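Local coordinates for amine oxidase (Emericella nidulans, PDB 3PGB), which oxidises amines, most likely primary ones, with a copper ion and a topaquinone cofactor built from one of its own tyrosines, at the interface of chains A and B. Numbering follows the deposited sequence. Chains: chain A/B, Putative uncharacterized protein.

Contact 1: the interface of chains A and B. Residues chain A 337, 350, 733-735; chain B 322-323, 325, 327.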
loop_
_atom_site.group_PDB
_atom_site.type_symbol
_atom_site.label_atom_id
_atom_site.label_comp_id
_atom_site.label_asym_id
_atom_site.label_seq_id
_atom_site.Cartn_x
_atom_site.Cartn_y
_atom_site.Cartn_z
ATOM N N ARG A 337 -19.034 13.682 11.255
ATOM C CA ARG A 337 -19.873 12.562 11.716
ATOM C C ARG A 337 -19.198 11.733 12.814
ATOM O O ARG A 337 -19.238 10.507 12.803
ATOM C CB ARG A 337 -20.257 11.666 10.543
ATOM C CG ARG A 337 -21.080 12.365 9.466
ATOM C CD ARG A 337 -21.600 11.358 8.445
ATOM N NE ARG A 337 -20.530 10.461 8.023
ATOM C CZ ARG A 337 -20.692 9.235 7.537
ATOM N NH1 ARG A 337 -21.896 8.703 7.374
ATOM N NH2 ARG A 337 -19.619 8.532 7.212
ATOM N N MET A 350 -18.425 6.098 14.722
ATOM C CA MET A 350 -19.194 4.913 14.357
ATOM C C MET A 350 -19.048 3.864 15.469
ATOM O O MET A 350 -19.437 4.124 16.607
ATOM C CB MET A 350 -18.729 4.398 12.984
ATOM C CG MET A 350 -18.763 5.458 11.891
ATOM S SD MET A 350 -20.448 5.855 11.397
ATOM C CE MET A 350 -20.233 7.524 10.772
ATOM N N THR A 733 -23.600 -0.303 7.309
ATOM C CA THR A 733 -23.716 1.079 6.843
ATOM C C THR A 733 -24.939 1.298 5.936
ATOM O O THR A 733 -25.309 0.427 5.135
ATOM C CB THR A 733 -22.440 1.546 6.106
ATOM O OG1 THR A 733 -22.478 2.968 5.942
ATOM C CG2 THR A 733 -22.303 0.873 4.745
ATOM N N VAL A 734 -25.558 2.470 6.088
ATOM C CA VAL A 734 -26.615 2.931 5.183
ATOM C C VAL A 734 -26.038 3.463 3.862
ATOM O O VAL A 734 -26.740 3.525 2.849
ATOM C CB VAL A 734 -27.505 4.038 5.834
ATOM C CG1 VAL A 734 -28.259 3.490 7.057
ATOM C CG2 VAL A 734 -26.684 5.266 6.210
ATOM N N ASN A 735 -24.759 3.823 3.860
ATOM C CA ASN A 735 -24.148 4.465 2.693
ATOM C C ASN A 735 -23.718 3.457 1.621
ATOM O O ASN A 735 -22.561 3.395 1.209
ATOM C CB ASN A 735 -23.005 5.369 3.143
ATOM C CG ASN A 735 -23.491 6.477 4.059
ATOM O OD1 ASN A 735 -23.382 6.376 5.278
ATOM N ND2 ASN A 735 -24.081 7.513 3.475
ATOM N N GLN B 322 -24.642 8.518 13.688
ATOM C CA GLN B 322 -24.461 9.574 12.690
ATOM C C GLN B 322 -24.274 9.107 11.244
ATOM O O GLN B 322 -23.983 9.922 10.380
ATOM C CB GLN B 322 -23.299 10.503 13.080
ATOM C CG GLN B 322 -23.350 11.014 14.507
ATOM C CD GLN B 322 -22.372 12.142 14.746
ATOM O OE1 GLN B 322 -22.551 13.240 14.235
ATOM N NE2 GLN B 322 -21.331 11.877 15.523
ATOM N N ASP B 323 -24.470 7.824 10.958
ATOM C CA ASP B 323 -24.145 7.313 9.622
ATOM C C ASP B 323 -25.165 7.737 8.568
ATOM O O ASP B 323 -24.846 7.749 7.380
ATOM C CB ASP B 323 -23.976 5.788 9.625
ATOM C CG ASP B 323 -23.239 5.273 8.387
ATOM O OD1 ASP B 323 -22.219 5.877 7.990
ATOM O OD2 ASP B 323 -23.675 4.262 7.807
ATOM N N LYS B 325 -26.210 10.710 8.168
ATOM C CA LYS B 325 -25.740 11.983 7.623
ATOM C C LYS B 325 -24.850 11.733 6.410
ATOM O O LYS B 325 -24.259 10.661 6.274
ATOM C CB LYS B 325 -24.935 12.757 8.661
ATOM C CG LYS B 325 -25.732 13.325 9.828
ATOM C CD LYS B 325 -24.760 13.810 10.908
ATOM C CE LYS B 325 -25.440 14.589 12.017
ATOM N NZ LYS B 325 -24.444 15.038 13.039
ATOM N N PRO B 327 -21.734 11.476 4.208
ATOM C CA PRO B 327 -20.290 11.451 4.344
ATOM C C PRO B 327 -19.633 12.473 3.422
ATOM O O PRO B 327 -20.287 12.985 2.512
ATOM C CB PRO B 327 -19.925 10.034 3.909
ATOM C CG PRO B 327 -21.026 9.625 3.007
ATOM C CD PRO B 327 -22.245 10.249 3.575
#
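B:Asp323, on a loop of one copper amine oxidase subunit, plugs into a pocket of the other made by A:Arg337, A:Met350 and the A:Thr733 to A:Asn735 turn, which links the 3-10 helix 729-732 to strand 736-742. Copper amine oxidases are homodimers, and this is part of the subunit interface. The aspartate CG lies anti to its backbone N (chi1 -163°), which carries the carboxylate away from its own loop and into chain A. There its two oxygens are divided between two sets of partners. The hydroxyl OG1 of A:Thr733 donates a hydrogen bond to B:Asp323 OD2 at 2.6 Å, on its syn lone pair. The same oxygen also takes the backbone N-H of A:Val734, whose N sits 3.1 Å from OD2, nearly in line with the C-O bond. A:Thr733 OG1 is itself positioned by the backbone N of A:Asn735, 3.2 Å away, so the turn presents hydroxyl and amide together. OD1 forms a salt bridge with A:Arg337, whose NH1 lies 2.9 Å from it; the nitrogen comes from above the carboxylate plane, and the two flat groups are turned 39° apart. The guanidinium is sandwiched: B:Pro327 CB lies over the rim of one face, 3.8 Å from A:Arg337 CZ, while the methyl CE of A:Met350 sits over the centre of the other. Farther back, A:Arg337 CD rubs along B:Lys325 CB at 3.6 Å, the two side chains passing in opposite directions. B:Lys325, its chain extended, donates a hydrogen bond from NZ to B:Gln322 OE1, 2.9 Å away within chain B. One detail is doubtful: A:Asn735 OD1 stands 2.9 Å from B:Asp323 O and also close to the carboxylate OD1, although all three oxygens can only accept. A flipped amide, with ND2 on that side, would perhaps fit better.

Contact 2: the interface of chains A and B. Residues chain A 703, 705-706, 708-711; chain B 456-457, 495, 728.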
loop_
_atom_site.group_PDB
_atom_site.type_symbol
_atom_site.label_atom_id
_atom_site.label_comp_id
_atom_site.label_asym_id
_atom_site.label_seq_id
_atom_site.Cartn_x
_atom_site.Cartn_y
_atom_site.Cartn_z
ATOM N N GLY A 703 15.266 12.653 -7.845
ATOM C CA GLY A 703 13.894 13.015 -7.508
ATOM C C GLY A 703 13.662 13.293 -6.031
ATOM O O GLY A 703 12.566 13.681 -5.632
ATOM N N LEU A 705 15.452 15.612 -4.760
ATOM C CA LEU A 705 15.802 17.028 -4.762
ATOM C C LEU A 705 14.626 17.848 -5.291
ATOM O O LEU A 705 14.089 17.537 -6.353
ATOM C CB LEU A 705 17.013 17.279 -5.660
ATOM C CG LEU A 705 18.287 16.506 -5.339
ATOM C CD1 LEU A 705 19.342 16.821 -6.389
ATOM C CD2 LEU A 705 18.788 16.836 -3.946
ATOM N N PRO A 706 14.218 18.900 -4.563
ATOM C CA PRO A 706 14.738 19.412 -3.289
ATOM C C PRO A 706 14.322 18.580 -2.065
ATOM O O PRO A 706 15.052 18.537 -1.069
ATOM C CB PRO A 706 14.120 20.807 -3.212
ATOM C CG PRO A 706 12.800 20.638 -3.935
ATOM C CD PRO A 706 13.110 19.729 -5.074
ATOM N N THR A 708 12.229 14.846 -0.502
ATOM C CA THR A 708 11.644 13.532 -0.689
ATOM C C THR A 708 10.134 13.707 -0.741
ATOM O O THR A 708 9.602 14.651 -0.162
ATOM C CB THR A 708 12.053 12.584 0.454
ATOM O OG1 THR A 708 13.473 12.447 0.446
ATOM C CG2 THR A 708 11.415 11.201 0.309
ATOM N N VAL A 709 9.457 12.814 -1.449
ATOM C CA VAL A 709 8.015 12.919 -1.654
ATOM C C VAL A 709 7.261 11.831 -0.889
ATOM O O VAL A 709 7.734 10.691 -0.777
ATOM C CB VAL A 709 7.656 12.851 -3.160
ATOM C CG1 VAL A 709 8.369 13.959 -3.913
ATOM C CG2 VAL A 709 8.008 11.490 -3.748
ATOM N N PHE A 710 6.085 12.193 -0.377
ATOM C CA PHE A 710 5.265 11.284 0.426
ATOM C C PHE A 710 4.677 10.112 -0.364
ATOM O O PHE A 710 4.312 9.095 0.222
ATOM C CB PHE A 710 4.100 12.047 1.071
ATOM C CG PHE A 710 4.489 12.903 2.253
ATOM C CD1 PHE A 710 5.174 12.361 3.332
ATOM C CD2 PHE A 710 4.115 14.244 2.307
ATOM C CE1 PHE A 710 5.515 13.142 4.426
ATOM C CE2 PHE A 710 4.447 15.034 3.402
ATOM C CZ PHE A 710 5.149 14.483 4.466
ATOM N N THR A 711 4.551 10.261 -1.678
ATOM C CA THR A 711 3.927 9.228 -2.498
ATOM C C THR A 711 4.636 7.890 -2.367
ATOM O O THR A 711 4.003 6.856 -2.219
ATOM C CB THR A 711 3.942 9.608 -3.989
ATOM O OG1 THR A 711 5.148 10.328 -4.275
ATOM C CG2 THR A 711 2.724 10.449 -4.352
ATOM N N MET B 456 1.609 15.790 -1.330
ATOM C CA MET B 456 2.730 15.237 -2.084
ATOM C C MET B 456 4.053 15.408 -1.322
ATOM O O MET B 456 4.859 14.477 -1.230
ATOM C CB MET B 456 2.823 15.935 -3.451
ATOM C CG MET B 456 4.050 15.585 -4.299
ATOM S SD MET B 456 3.889 13.992 -5.125
ATOM C CE MET B 456 4.049 12.921 -3.730
ATOM N N ALA B 457 4.268 16.605 -0.784
ATOM C CA ALA B 457 5.525 16.945 -0.125
ATOM C C ALA B 457 5.323 18.092 0.860
ATOM O O ALA B 457 4.367 18.863 0.751
ATOM C CB ALA B 457 6.571 17.322 -1.167
ATOM N N ASP B 495 4.657 13.510 -9.392
ATOM C CA ASP B 495 6.083 13.155 -9.275
ATOM C C ASP B 495 6.552 12.219 -10.402
ATOM O O ASP B 495 7.712 11.818 -10.439
ATOM C CB ASP B 495 6.368 12.515 -7.905
ATOM C CG ASP B 495 5.631 11.187 -7.699
ATOM O OD1 ASP B 495 5.987 10.459 -6.751
ATOM O OD2 ASP B 495 4.706 10.866 -8.475
ATOM N N ASP B 728 12.857 16.458 -8.640
ATOM C CA ASP B 728 11.447 16.113 -8.482
ATOM C C ASP B 728 10.560 16.993 -9.379
ATOM O O ASP B 728 10.552 18.211 -9.220
ATOM C CB ASP B 728 11.044 16.304 -7.014
ATOM C CG ASP B 728 9.536 16.246 -6.797
ATOM O OD1 ASP B 728 8.859 15.426 -7.450
ATOM O OD2 ASP B 728 9.034 17.030 -5.963
HETATM O O HOH W 1 10.356 12.695 -7.000
#
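A:Val709 and B:Met456 meet at the apolar centre of this patch of the copper amine oxidase dimer interface, where the methyl CE of the methionine lies 3.7 Å from A:Val709 CB. The thioether chain bends at chi2 and chi3 to bring CE there and on toward A:Thr711; its contact with the threonine methyl is modelled too tightly to carry weight. On another side of the valine, the CG1 methyl packs 3.9 Å from the carboxylate carbon CG of B:Asp728. Next along, the ring of A:Phe710 brings CD2 3.9 Å from B:Ala457 CA, at the start of strand 457-460. Main-chain bonds tie the segments together around this centre: A:Phe710 N donates to B:Met456 O at 2.7 Å, and B:Asp728 N donates to A:Leu705 O at 2.8 Å; this carbonyl belongs to the cis peptide that joins A:Leu705 to A:Pro706. Toward the rim, A:Thr711 and B:Asp495 reach tip to tip. The hydroxyl sits between the backbone N and the carbonyl carbon, chi1 35°, and OG1 gives its hydrogen to B:Asp495 OD1 at 2.6 Å, coming in from 49° above the carboxylate plane. Beside B:Asp728 a water bridges the subunits, 2.8 Å from A:Gly703 O and 3.1 Å from B:Asp728 OD1.

Contact 1 and contact 2 lie about 35 Å apart, measured between the centres of their C-alpha atoms, and share no residue. One stretch nevertheless serves both: the ends flanking the 3-10 helix 729-732 supply chain A's turn in contact 1 and B:Asp728 in contact 2. The two-fold axis repeats each patch with the chains exchanged, so that each subunit grips its partner at well-separated points. Contact 2, about 18 Å from A:Asp403, the predicted proton acceptor, is much nearer the catalytic centre than contact 1, at about 37 Å; the structure alone does not show that the interface influences it.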